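Side-chain contact in putative prephenate dehydratase (Streptococcus mutans, PDB 4LUB), which probably catalyses the decarboxylation and dehydration of prephenate to 3-phenylpyruvate, a step in L-phenylalanine biosynthesis: residues F253-E256 with E257-S260. Sequence-based numbering, arbitrary orientation.
Sequences FALE and ELTS
Leu255 and Leu258 meet through one methyl each on the buried face of helix 248-261, CD2 of Leu255 lying 4.3 Å from CD1 of Leu258. Both residues carry CG beside the backbone N and opposite the carbonyl carbon (chi1 -59° and -69°), which places CG and the methyls so that Leu255 packs on Leu196 and Leu258 on Leu198 of strand 189-199. Leu258 also sits over the backbone of the preceding turn, its CB 3.4 Å from Leu255 O and its CG near Ala254 O. Four backbone N-H...O=C hydrogen bonds, each from residue i+4 to residue i, hold the two turns together; that from Thr259 N to Leu255 O is 3.1 Å long and almost straight at the hydrogen (175°). Thr259 OG1 lies 3.2 Å from Leu255 O, but its proton has another acceptor within reach, so this second bond is not settled. Ser260 OG reaches back three residues and donates to Glu257 O at 2.8 Å, with its hydroxyl turned between the backbone N and the carbonyl carbon. The Glu257 chain runs extended from the helix, and its OE1 forms a salt bridge with Arg218 and accepts a hydrogen bond from Trp217 NE1. This ACT-region helix thus joins an apolar face, packed on the sheet and on helix 208-216, to a polar flank, where the carboxylate of Glu257 is probably stabilised in its charged form by Arg218.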
loop_
_atom_site.group_PDB
_atom_site.type_symbol
_atom_site.label_atom_id
_atom_site.label_comp_id
_atom_site.label_asym_id
_atom_site.label_seq_id
_atom_site.Cartn_x
_atom_site.Cartn_y
_atom_site.Cartn_z
ATOM N N PHE B 253 0.215 -13.854 22.298
ATOM C CA PHE B 253 0.042 -12.781 23.275
ATOM C C PHE B 253 -0.071 -11.409 22.613
ATOM O O PHE B 253 -0.877 -10.584 23.041
ATOM C CB PHE B 253 1.179 -12.785 24.314
ATOM C CG PHE B 253 1.217 -14.033 25.166
ATOM C CD1 PHE B 253 0.146 -14.353 25.981
ATOM C CD2 PHE B 253 2.329 -14.855 25.179
ATOM C CE1 PHE B 253 0.165 -15.491 26.764
ATOM C CE2 PHE B 253 2.359 -15.989 25.972
ATOM C CZ PHE B 253 1.279 -16.307 26.764
ATOM N N ALA B 254 0.756 -11.155 21.604
ATOM C CA ALA B 254 0.628 -9.931 20.809
ATOM C C ALA B 254 -0.808 -9.722 20.317
ATOM O O ALA B 254 -1.376 -8.642 20.482
ATOM C CB ALA B 254 1.593 -9.948 19.632
ATOM N N LEU B 255 -1.386 -10.759 19.713
ATOM C CA LEU B 255 -2.781 -10.708 19.249
ATOM C C LEU B 255 -3.781 -10.462 20.371
ATOM O O LEU B 255 -4.742 -9.714 20.191
ATOM C CB LEU B 255 -3.167 -11.997 18.515
ATOM C CG LEU B 255 -2.324 -12.339 17.289
ATOM C CD1 LEU B 255 -2.685 -13.707 16.747
ATOM C CD2 LEU B 255 -2.510 -11.267 16.218
ATOM N N GLU B 256 -3.587 -11.132 21.508
ATOM C CA GLU B 256 -4.387 -10.861 22.705
ATOM C C GLU B 256 -4.324 -9.389 23.122
ATOM O O GLU B 256 -5.350 -8.790 23.441
ATOM C CB GLU B 256 -3.959 -11.764 23.871
ATOM C CG GLU B 256 -4.260 -13.243 23.662
ATOM C CD GLU B 256 -3.965 -14.089 24.894
ATOM O OE1 GLU B 256 -3.751 -13.521 25.983
ATOM O OE2 GLU B 256 -3.914 -15.328 24.765
ATOM N N GLU B 257 -3.127 -8.810 23.143
ATOM C CA GLU B 257 -3.002 -7.385 23.453
ATOM C C GLU B 257 -3.747 -6.477 22.456
ATOM O O GLU B 257 -4.372 -5.499 22.861
ATOM C CB GLU B 257 -1.528 -6.961 23.547
ATOM C CG GLU B 257 -1.387 -5.570 24.174
ATOM C CD GLU B 257 0.044 -5.124 24.435
ATOM O OE1 GLU B 257 1.005 -5.901 24.214
ATOM O OE2 GLU B 257 0.198 -3.957 24.850
ATOM N N LEU B 258 -3.648 -6.768 21.163
ATOM C CA LEU B 258 -4.455 -6.048 20.174
ATOM C C LEU B 258 -5.932 -6.014 20.568
ATOM O O LEU B 258 -6.547 -4.941 20.626
ATOM C CB LEU B 258 -4.304 -6.665 18.783
ATOM C CG LEU B 258 -2.947 -6.513 18.099
ATOM C CD1 LEU B 258 -3.032 -6.977 16.654
ATOM C CD2 LEU B 258 -2.487 -5.069 18.149
ATOM N N THR B 259 -6.498 -7.192 20.816
ATOM C CA THR B 259 -7.864 -7.313 21.327
ATOM C C THR B 259 -8.124 -6.450 22.565
ATOM O O THR B 259 -9.102 -5.704 22.611
ATOM C CB THR B 259 -8.205 -8.784 21.639
ATOM O OG1 THR B 259 -7.968 -9.575 20.465
ATOM C CG2 THR B 259 -9.674 -8.925 22.015
ATOM N N SER B 260 -7.253 -6.551 23.564
ATOM C CA SER B 260 -7.390 -5.745 24.773
ATOM C C SER B 260 -7.355 -4.240 24.497
ATOM O O SER B 260 -7.923 -3.463 25.259
ATOM C CB SER B 260 -6.294 -6.113 25.787
ATOM O OG SER B 260 -5.111 -5.355 25.573
#